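Local coordinates for SusD superfamily protein (Bacteroides vulgatus, PDB 3MYV) that probably binds polysaccharide at the bacterial outer membrane as a member of the SusD family, at residues F249-N254 against N328-R333; L312-G317 against V392-R397; S30-A35 against A118-D123. All blocks are in the same frame, centred on the assembly; numbering follows the deposited sequence. Where two conformers were deposited one is given.

Contact 1 of 3, residues F249-N254 against N328-R333; sequences FFEIAN and NNVVLR. With NA (sodium ion), chain C; EDO (1,2-ethanediol), chain E.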
loop_
_atom_site.group_PDB
_atom_site.type_symbol
_atom_site.label_atom_id
_atom_site.label_comp_id
_atom_site.label_asym_id
_atom_site.label_seq_id
_atom_site.Cartn_x
_atom_site.Cartn_y
_atom_site.Cartn_z
ATOM N N PHE A 249 -2.787 11.924 -2.741
ATOM C CA PHE A 249 -1.410 12.365 -3.035
ATOM C C PHE A 249 -0.877 11.591 -4.262
ATOM O O PHE A 249 -0.183 12.146 -5.143
ATOM C CB PHE A 249 -0.429 12.089 -1.889
ATOM C CG PHE A 249 -0.790 12.701 -0.561
ATOM C CD1 PHE A 249 -0.843 14.080 -0.404
ATOM C CD2 PHE A 249 -1.026 11.889 0.563
ATOM C CE1 PHE A 249 -1.159 14.660 0.833
ATOM C CE2 PHE A 249 -1.315 12.466 1.814
ATOM C CZ PHE A 249 -1.396 13.851 1.940
ATOM N N PHE A 250 -1.173 10.295 -4.284
ATOM C CA PHE A 250 -0.697 9.408 -5.345
ATOM C C PHE A 250 -1.743 8.356 -5.622
ATOM O O PHE A 250 -2.107 7.599 -4.711
ATOM C CB PHE A 250 0.624 8.741 -4.905
ATOM C CG PHE A 250 1.190 7.749 -5.899
ATOM C CD1 PHE A 250 1.057 7.938 -7.284
ATOM C CD2 PHE A 250 1.861 6.641 -5.451
ATOM C CE1 PHE A 250 1.573 7.016 -8.184
ATOM C CE2 PHE A 250 2.387 5.715 -6.350
ATOM C CZ PHE A 250 2.214 5.912 -7.721
ATOM N N GLU A 251 -2.227 8.284 -6.864
ATOM C CA GLU A 251 -3.026 7.133 -7.287
ATOM C C GLU A 251 -2.548 6.690 -8.658
ATOM O O GLU A 251 -2.061 7.514 -9.433
ATOM C CB GLU A 251 -4.527 7.432 -7.288
ATOM C CG GLU A 251 -4.980 8.480 -8.290
ATOM C CD GLU A 251 -6.394 8.956 -8.038
ATOM O OE1 GLU A 251 -6.656 9.481 -6.934
ATOM O OE2 GLU A 251 -7.244 8.839 -8.960
ATOM N N ILE A 252 -2.743 5.411 -8.970
ATOM C CA ILE A 252 -2.384 4.846 -10.287
ATOM C C ILE A 252 -3.422 5.282 -11.334
ATOM O O ILE A 252 -4.639 5.076 -11.164
ATOM C CB ILE A 252 -2.313 3.281 -10.230
ATOM C CG1 ILE A 252 -1.341 2.803 -9.147
ATOM C CG2 ILE A 252 -1.963 2.675 -11.607
ATOM C CD1 ILE A 252 0.148 3.246 -9.378
ATOM N N ALA A 253 -2.955 5.874 -12.425
ATOM C CA ALA A 253 -3.868 6.357 -13.455
ATOM C C ALA A 253 -4.233 5.184 -14.377
ATOM O O ALA A 253 -3.367 4.542 -14.974
ATOM C CB ALA A 253 -3.247 7.502 -14.268
ATOM N N ASN A 254 -5.522 4.937 -14.494
ATOM C CA ASN A 254 -6.058 3.872 -15.336
ATOM C C ASN A 254 -7.041 4.520 -16.296
ATOM O O ASN A 254 -7.484 5.647 -16.085
ATOM C CB ASN A 254 -6.748 2.846 -14.427
ATOM C CG ASN A 254 -7.141 1.542 -15.135
ATOM O OD1 ASN A 254 -6.904 1.344 -16.329
ATOM N ND2 ASN A 254 -7.766 0.645 -14.373
ATOM N N ASN A 328 -8.906 3.935 -10.951
ATOM C CA ASN A 328 -7.593 4.237 -10.417
ATOM C C ASN A 328 -7.447 3.614 -9.015
ATOM O O ASN A 328 -8.412 3.554 -8.251
ATOM C CB ASN A 328 -7.410 5.760 -10.323
ATOM C CG ASN A 328 -7.303 6.444 -11.672
ATOM O OD1 ASN A 328 -7.532 5.828 -12.727
ATOM N ND2 ASN A 328 -6.932 7.746 -11.651
ATOM N N ASN A 329 -6.260 3.150 -8.670
ATOM C CA ASN A 329 -6.019 2.590 -7.348
ATOM C C ASN A 329 -5.230 3.598 -6.539
ATOM O O ASN A 329 -4.128 4.024 -6.927
ATOM C CB ASN A 329 -5.247 1.281 -7.441
ATOM C CG ASN A 329 -5.985 0.213 -8.227
ATOM O OD1 ASN A 329 -7.228 0.167 -8.252
ATOM N ND2 ASN A 329 -5.221 -0.661 -8.875
ATOM N N VAL A 330 -5.830 4.045 -5.453
ATOM C CA VAL A 330 -5.184 4.952 -4.506
ATOM C C VAL A 330 -4.025 4.256 -3.829
ATOM O O VAL A 330 -4.181 3.133 -3.355
ATOM C CB VAL A 330 -6.139 5.368 -3.385
ATOM C CG1 VAL A 330 -5.367 6.121 -2.277
ATOM C CG2 VAL A 330 -7.236 6.206 -3.929
ATOM N N VAL A 331 -2.874 4.933 -3.745
ATOM C CA VAL A 331 -1.689 4.420 -3.073
ATOM C C VAL A 331 -1.367 5.222 -1.795
ATOM O O VAL A 331 -1.017 4.643 -0.775
ATOM C CB VAL A 331 -0.498 4.436 -4.054
ATOM C CG1 VAL A 331 0.819 3.938 -3.391
ATOM C CG2 VAL A 331 -0.784 3.568 -5.308
ATOM N N LEU A 332 -1.475 6.548 -1.870
ATOM C CA LEU A 332 -1.248 7.443 -0.741
ATOM C C LEU A 332 -2.315 8.524 -0.723
ATOM O O LEU A 332 -2.418 9.328 -1.659
ATOM C CB LEU A 332 0.146 8.077 -0.857
ATOM C CG LEU A 332 1.358 7.155 -0.830
ATOM C CD1 LEU A 332 2.556 7.819 -1.581
ATOM C CD2 LEU A 332 1.719 6.806 0.620
ATOM N N ARG A 333 -3.112 8.536 0.342
ATOM C CA ARG A 333 -4.112 9.580 0.534
ATOM C C ARG A 333 -4.094 10.160 1.934
ATOM O O ARG A 333 -3.564 9.567 2.885
ATOM C CB ARG A 333 -5.517 9.109 0.155
ATOM C CG ARG A 333 -6.155 8.071 1.080
ATOM C CD ARG A 333 -7.554 7.736 0.590
ATOM N NE ARG A 333 -8.142 6.631 1.372
ATOM C CZ ARG A 333 -9.116 6.774 2.263
ATOM N NH1 ARG A 333 -9.626 7.976 2.536
ATOM N NH2 ARG A 333 -9.588 5.708 2.898
HETATM NA NA NA C . -8.205 -0.014 -17.732
HETATM C C1 EDO E . -7.081 0.766 -3.847
HETATM O O1 EDO E . -6.286 1.457 -2.860
HETATM C C2 EDO E . -8.442 1.425 -3.980
HETATM O O2 EDO E . -8.323 2.668 -4.688
HETATM O O HOH W 1 -6.704 8.339 -14.649
HETATM O O HOH W 2 -9.289 -1.184 -19.594
#
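Phe250 and Val331 lie side by side and point the same way across a two-stranded antiparallel sheet interrupted by two classic beta bulges. CG of Phe250 is anti to its backbone N (chi1 177°), and ring atom CD2 comes within 3.5 Å of Val331 CB, with CE2 near the CG1 methyl. CD1 of Leu332 meets the same ring at its edge, near the ring plane. CG2 of Val331 also touches CG1 of Ile252, whose side chain crosses it obliquely. The bulges show in the backbone: Phe250 O takes the N-H of both Val331 and Leu332, while Leu332 O takes those of Phe249 and Phe250. The register therefore slips by one residue between the Phe250-Leu332 and Glu251-Val330 pairs. Phe249, where the chain turns a corner, brings its ring close to the backbone at Leu332 O and Arg333 C and packs on helices 189-202 and 334-348.

Glu251 projects from the other face of the sheet. Its carboxylate stands nearly perpendicular to the amide of Asn328, the planes 89° apart, and OE2 accepts from Asn328 ND2 at 2.9 Å through its anti lone pair. OE2 also receives the backbone N-H of Phe244, and OE1 is bonded to Ser248 OG, so both oxygens are held. The other end of the same amide, Asn328 OD1, takes Asn254 N at 2.8 Å, with the donor above the carbonyl plane, and Lys243 NZ as well. Asn328 thus ties the strand to the loop carrying the sodium site, where backbone oxygens of Ser255, Asp258, Pro260 and Leu325 are further ligands. The Asn254 side chain is also hydrogen-bonded to Cys327, and its OD1 binds the sodium ion at 2.3 Å.

Contact 2 of 3, residues L312-G317 against V392-R397; sequences LYKLRG and VGEGHR. With EDO (1,2-ethanediol), chain I.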
loop_
_atom_site.group_PDB
_atom_site.type_symbol
_atom_site.label_atom_id
_atom_site.label_comp_id
_atom_site.label_asym_id
_atom_site.label_seq_id
_atom_site.Cartn_x
_atom_site.Cartn_y
_atom_site.Cartn_z
ATOM N N LEU A 312 -17.336 -5.278 -1.649
ATOM C CA LEU A 312 -16.845 -3.945 -1.394
ATOM C C LEU A 312 -16.932 -3.149 -2.692
ATOM O O LEU A 312 -16.232 -3.428 -3.659
ATOM C CB LEU A 312 -15.396 -3.941 -0.917
ATOM C CG LEU A 312 -14.826 -2.550 -0.607
ATOM C CD1 LEU A 312 -15.570 -1.915 0.570
ATOM C CD2 LEU A 312 -13.287 -2.653 -0.336
ATOM N N TYR A 313 -17.767 -2.132 -2.669
ATOM C CA TYR A 313 -17.944 -1.274 -3.796
ATOM C C TYR A 313 -17.258 0.077 -3.545
ATOM O O TYR A 313 -17.868 1.154 -3.494
ATOM C CB TYR A 313 -19.432 -1.163 -4.093
ATOM C CG TYR A 313 -19.755 -0.540 -5.422
ATOM C CD1 TYR A 313 -18.882 -0.661 -6.516
ATOM C CD2 TYR A 313 -20.951 0.132 -5.612
ATOM C CE1 TYR A 313 -19.198 -0.131 -7.734
ATOM C CE2 TYR A 313 -21.269 0.703 -6.861
ATOM C CZ TYR A 313 -20.382 0.565 -7.896
ATOM O OH TYR A 313 -20.692 1.098 -9.127
ATOM N N LYS A 314 -15.945 -0.011 -3.408
ATOM C CA LYS A 314 -15.103 1.142 -3.196
ATOM C C LYS A 314 -14.525 1.674 -4.508
ATOM O O LYS A 314 -14.196 2.848 -4.592
ATOM C CB LYS A 314 -14.005 0.820 -2.163
ATOM C CG LYS A 314 -13.026 1.939 -1.935
ATOM C CD LYS A 314 -12.077 1.658 -0.782
ATOM C CE LYS A 314 -12.517 2.252 0.514
ATOM N NZ LYS A 314 -11.544 2.078 1.700
ATOM N N LEU A 315 -14.413 0.838 -5.539
ATOM C CA LEU A 315 -13.968 1.313 -6.828
ATOM C C LEU A 315 -15.207 1.415 -7.712
ATOM O O LEU A 315 -15.677 0.426 -8.319
ATOM C CB LEU A 315 -12.891 0.365 -7.401
ATOM C CG LEU A 315 -11.616 0.310 -6.521
ATOM C CD1 LEU A 315 -11.628 -0.878 -5.487
ATOM C CD2 LEU A 315 -10.379 0.205 -7.362
ATOM N N ARG A 316 -15.747 2.624 -7.765
ATOM C CA ARG A 316 -17.120 2.813 -8.198
ATOM C C ARG A 316 -17.168 3.318 -9.648
ATOM O O ARG A 316 -16.577 4.336 -9.981
ATOM C CB ARG A 316 -17.830 3.800 -7.251
ATOM C CG ARG A 316 -17.874 3.328 -5.786
ATOM C CD ARG A 316 -18.589 4.323 -4.848
ATOM N NE ARG A 316 -20.042 4.329 -5.011
ATOM C CZ ARG A 316 -20.887 3.515 -4.376
ATOM N NH1 ARG A 316 -20.445 2.585 -3.512
ATOM N NH2 ARG A 316 -22.203 3.643 -4.591
ATOM N N GLY A 317 -17.897 2.613 -10.496
ATOM C CA GLY A 317 -18.095 3.045 -11.870
ATOM C C GLY A 317 -19.338 3.908 -11.935
ATOM O O GLY A 317 -19.892 4.269 -10.910
ATOM N N VAL A 392 -10.071 -0.319 4.221
ATOM C CA VAL A 392 -10.492 -1.566 3.595
ATOM C C VAL A 392 -10.379 -1.459 2.070
ATOM O O VAL A 392 -10.769 -0.447 1.463
ATOM C CB VAL A 392 -11.927 -1.977 4.033
ATOM C CG1 VAL A 392 -13.030 -1.063 3.390
ATOM C CG2 VAL A 392 -12.174 -3.457 3.705
ATOM N N GLY A 393 -9.804 -2.481 1.447
ATOM C CA GLY A 393 -9.666 -2.459 -0.011
ATOM C C GLY A 393 -8.415 -1.748 -0.521
ATOM O O GLY A 393 -8.188 -1.723 -1.745
ATOM N N GLU A 394 -7.650 -1.130 0.384
ATOM C CA GLU A 394 -6.514 -0.270 0.020
ATOM C C GLU A 394 -5.176 -0.921 0.370
ATOM O O GLU A 394 -4.108 -0.305 0.235
ATOM C CB GLU A 394 -6.643 1.128 0.670
ATOM C CG GLU A 394 -7.787 1.933 0.092
ATOM C CD GLU A 394 -8.028 3.223 0.849
ATOM O OE1 GLU A 394 -7.165 4.115 0.737
ATOM O OE2 GLU A 394 -9.065 3.345 1.532
ATOM N N GLY A 395 -5.213 -2.174 0.805
ATOM C CA GLY A 395 -3.988 -2.971 0.900
ATOM C C GLY A 395 -3.201 -2.833 2.186
ATOM O O GLY A 395 -1.984 -3.068 2.182
ATOM N N HIS A 396 -3.862 -2.433 3.277
ATOM C CA HIS A 396 -3.155 -2.162 4.546
ATOM C C HIS A 396 -3.325 -3.217 5.628
ATOM O O HIS A 396 -2.400 -3.436 6.414
ATOM C CB HIS A 396 -3.628 -0.835 5.170
ATOM C CG HIS A 396 -3.320 0.376 4.355
ATOM N ND1 HIS A 396 -2.175 1.131 4.544
ATOM C CD2 HIS A 396 -4.017 0.984 3.363
ATOM C CE1 HIS A 396 -2.190 2.146 3.694
ATOM N NE2 HIS A 396 -3.297 2.087 2.974
ATOM N N ARG A 397 -4.526 -3.794 5.748
ATOM C CA ARG A 397 -4.909 -4.531 6.959
ATOM C C ARG A 397 -3.932 -5.604 7.415
ATOM O O ARG A 397 -3.565 -5.651 8.612
ATOM C CB ARG A 397 -6.322 -5.123 6.829
ATOM C CG ARG A 397 -6.850 -5.797 8.102
ATOM C CD ARG A 397 -7.101 -4.809 9.270
ATOM N NE ARG A 397 -7.840 -5.468 10.347
ATOM C CZ ARG A 397 -7.906 -5.062 11.615
ATOM N NH1 ARG A 397 -7.265 -3.994 12.014
ATOM N NH2 ARG A 397 -8.631 -5.752 12.488
HETATM C C1 EDO I . -0.793 -0.077 -0.745
HETATM O O1 EDO I . -0.871 -0.675 0.543
HETATM C C2 EDO I . -0.113 1.293 -0.666
HETATM O O2 EDO I . 1.351 1.185 -0.684
#
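Lys314 reaches from its loop to the loop after helix 380-391, where its ammonium group meets Val392 and Glu394. CB points toward that second loop, and CG lies anti to the backbone N (chi1 177°), carrying the chain outward. CD is the first atom to arrive, 3.3 Å from Val392 O. At this point the chain bends about CG-CD (chi3 -96°), and CE also stays beside Val392 O. NZ then donates to Val392 O at 2.7 Å, in the plane of that carbonyl, and forms a salt bridge with Glu394 OE2 at 2.8 Å, using the anti lone pair of the carboxylate oxygen. The lysine and glutamate side chains cross at about a right angle.

In this buried part of the SusD-family fold, the contact joins the loop following strand 307-312 to the link between helices 380-391 and 397-403. Arg333 is a second cation beside the Glu394 carboxylate, which therefore lies between two cationic groups that would be expected to stabilise its negative charge. An alanine in place of Lys314 would probably leave Val392 O without this donor and Glu394 OE2 without its ammonium partner, opening a gap beside the loop.

Leu312 supplies the apolar flank. It meets Val392 tip to tip, CD1 lying 3.9 Å from CG1, and both side chains also touch Met48. The second methyl of Leu312, CD2, rests 3.6 Å from Gly393 CA. A CB on Gly393 would run into this methyl, and the backbone angles (phi 86°) would also jam it against the carbonyl O of Val392. The glycine is anchored at its own backbone, with N bonded to Asp42 OD1 and O to Trp265 NE1.

Contact 3 of 3, residues S30-A35 against A118-D123; sequences SGYYGA and ALCQFD. With EDO (1,2-ethanediol), chain I.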
loop_
_atom_site.group_PDB
_atom_site.type_symbol
_atom_site.label_atom_id
_atom_site.label_comp_id
_atom_site.label_asym_id
_atom_site.label_seq_id
_atom_site.Cartn_x
_atom_site.Cartn_y
_atom_site.Cartn_z
ATOM N N SER A 30 -1.115 -5.137 -13.441
ATOM C CA SER A 30 -1.962 -5.883 -12.487
ATOM C C SER A 30 -1.125 -6.747 -11.541
ATOM O O SER A 30 -1.550 -7.019 -10.431
ATOM C CB SER A 30 -2.969 -6.757 -13.229
ATOM O OG SER A 30 -2.282 -7.692 -14.045
ATOM N N GLY A 31 0.092 -7.109 -11.957
ATOM C CA GLY A 31 1.023 -7.833 -11.109
ATOM C C GLY A 31 1.618 -7.054 -9.941
ATOM O O GLY A 31 2.241 -7.663 -9.040
ATOM N N TYR A 32 1.480 -5.726 -9.965
ATOM C CA TYR A 32 1.977 -4.871 -8.868
ATOM C C TYR A 32 0.851 -3.938 -8.367
ATOM O O TYR A 32 -0.064 -4.423 -7.709
ATOM C CB TYR A 32 3.281 -4.163 -9.306
ATOM C CG TYR A 32 4.067 -3.412 -8.224
ATOM C CD1 TYR A 32 3.879 -3.681 -6.859
ATOM C CD2 TYR A 32 5.035 -2.465 -8.581
ATOM C CE1 TYR A 32 4.611 -2.981 -5.865
ATOM C CE2 TYR A 32 5.774 -1.774 -7.608
ATOM C CZ TYR A 32 5.550 -2.030 -6.251
ATOM O OH TYR A 32 6.280 -1.371 -5.293
ATOM N N TYR A 33 0.861 -2.647 -8.703
ATOM C CA TYR A 33 -0.162 -1.727 -8.185
ATOM C C TYR A 33 -1.470 -1.654 -8.994
ATOM O O TYR A 33 -2.395 -0.913 -8.649
ATOM C CB TYR A 33 0.452 -0.343 -7.938
ATOM C CG TYR A 33 1.099 -0.227 -6.570
ATOM C CD1 TYR A 33 0.317 -0.273 -5.413
ATOM C CD2 TYR A 33 2.471 -0.109 -6.431
ATOM C CE1 TYR A 33 0.875 -0.175 -4.166
ATOM C CE2 TYR A 33 3.049 -0.024 -5.161
ATOM C CZ TYR A 33 2.230 -0.056 -4.039
ATOM O OH TYR A 33 2.770 0.016 -2.777
ATOM N N GLY A 34 -1.566 -2.429 -10.071
ATOM C CA GLY A 34 -2.845 -2.591 -10.752
ATOM C C GLY A 34 -3.828 -3.495 -10.025
ATOM O O GLY A 34 -5.042 -3.400 -10.264
ATOM N N ALA A 35 -3.316 -4.364 -9.154
ATOM C CA ALA A 35 -4.151 -5.316 -8.411
ATOM C C ALA A 35 -3.406 -6.078 -7.302
ATOM O O ALA A 35 -3.865 -6.117 -6.158
ATOM C CB ALA A 35 -4.789 -6.338 -9.388
ATOM N N ALA A 118 12.477 3.932 -3.468
ATOM C CA ALA A 118 12.132 3.702 -2.082
ATOM C C ALA A 118 10.816 2.907 -1.950
ATOM O O ALA A 118 10.746 1.981 -1.185
ATOM C CB ALA A 118 12.041 5.064 -1.319
ATOM N N LEU A 119 9.789 3.256 -2.720
ATOM C CA LEU A 119 8.530 2.513 -2.672
ATOM C C LEU A 119 8.693 1.039 -3.076
ATOM O O LEU A 119 8.240 0.126 -2.360
ATOM C CB LEU A 119 7.496 3.197 -3.574
ATOM C CG LEU A 119 6.113 2.562 -3.627
ATOM C CD1 LEU A 119 5.554 2.397 -2.205
ATOM C CD2 LEU A 119 5.187 3.430 -4.485
ATOM N N CYS A 120 9.394 0.809 -4.186
ATOM C CA CYS A 120 9.629 -0.539 -4.677
ATOM C C CYS A 120 10.388 -1.357 -3.640
ATOM O O CYS A 120 10.000 -2.485 -3.294
ATOM C CB CYS A 120 10.437 -0.498 -5.963
ATOM S SG CYS A 120 9.479 0.083 -7.383
ATOM N N GLN A 121 11.475 -0.800 -3.134
ATOM C CA GLN A 121 12.261 -1.559 -2.147
ATOM C C GLN A 121 11.467 -1.809 -0.876
ATOM O O GLN A 121 11.593 -2.884 -0.236
ATOM C CB GLN A 121 13.590 -0.874 -1.866
ATOM C CG GLN A 121 14.573 -1.812 -1.097
ATOM C CD GLN A 121 15.140 -2.913 -1.986
ATOM O OE1 GLN A 121 15.760 -2.620 -3.019
ATOM N NE2 GLN A 121 15.004 -4.187 -1.545
ATOM N N PHE A 122 10.643 -0.836 -0.479
ATOM C CA PHE A 122 9.803 -0.984 0.725
ATOM C C PHE A 122 8.818 -2.136 0.571
ATOM O O PHE A 122 8.709 -2.992 1.446
ATOM C CB PHE A 122 9.080 0.334 1.052
ATOM C CG PHE A 122 8.034 0.221 2.155
ATOM C CD1 PHE A 122 8.402 -0.092 3.458
ATOM C CD2 PHE A 122 6.704 0.503 1.904
ATOM C CE1 PHE A 122 7.440 -0.170 4.472
ATOM C CE2 PHE A 122 5.746 0.444 2.915
ATOM C CZ PHE A 122 6.126 0.110 4.207
ATOM N N ASP A 123 8.136 -2.176 -0.570
ATOM C CA ASP A 123 7.204 -3.254 -0.856
ATOM C C ASP A 123 7.892 -4.624 -0.863
ATOM O O ASP A 123 7.428 -5.564 -0.197
ATOM C CB ASP A 123 6.462 -2.966 -2.156
ATOM C CG ASP A 123 5.401 -1.865 -1.988
ATOM O OD1 ASP A 123 4.964 -1.635 -0.834
ATOM O OD2 ASP A 123 5.025 -1.226 -3.003
HETATM C C1 EDO I . -0.793 -0.077 -0.745
HETATM O O1 EDO I . -0.871 -0.675 0.543
HETATM C C2 EDO I . -0.113 1.293 -0.666
HETATM O O2 EDO I . 1.351 1.185 -0.684
#
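Asp123 OD2 accepts hydrogen bonds from two consecutive tyrosines, Tyr32 OH and Tyr33 OH, each at 2.6 Å. Tyr32 OH is met by the anti lone pair of OD2, the tyrosine ring almost perpendicular to the carboxylate with the planes 88° apart. Tyr33 meets the aspartate tip to tip and approaches on the syn side, 18° out of the carboxylate plane. Around this pair, Cys120 SG sits at the edge of the Tyr32 ring, 5.4 Å from its centroid, and Leu119 CD2 lies 4.1 Å from Tyr33 CE2.

Tyr32 and Tyr33 are the first two residues of a type I beta turn, residues 32-35, whose last residue, Ala35, is the N-cap of helix 36-43. Tyr33 CD2 stands 3.5 Å above the centre of the Tyr32 ring. Asp123, Leu119 and Cys120 all belong to helix 103-128, so the contact docks the turn on one side of that helix. Met27, from helix 13-27, touches both tyrosines and Leu119, while Pro79 adjoins Tyr32.

The other carboxylate oxygen, OD1, forms a salt bridge with Arg126, one turn further along the helix. Tyr33 OH also accepts a bond from O2 of a 1,2-ethanediol molecule, which probably came from the crystallisation liquor. With two phenol donors on OD2 and a guanidinium on OD1, the buried aspartate is likely to be stabilised in its charged form.

In the fold
Contact 1 touches both of the others, their centres about 12 Å from its own. Toward contact 2 the link is ionic: Arg333 NE meets Glu394 OE1 at 2.8 Å, while Leu315 CD2 packs 3.3 Å from Asn329 OD1. Toward contact 3 it is a probable hydrogen bond, Asn329 ND2 to Tyr33 O at 2.8 Å, beside packing of Ile252 on Tyr33. Contacts 2 and 3 do not touch, their centres about 17 Å apart, yet one 1,2-ethanediol molecule adjoins both. The sodium ion is bound at the end of contact 1, about 13 Å from the side chain of Tyr33. Along the chain, contact 3 closes first, and the segments of contacts 1 and 2 then alternate.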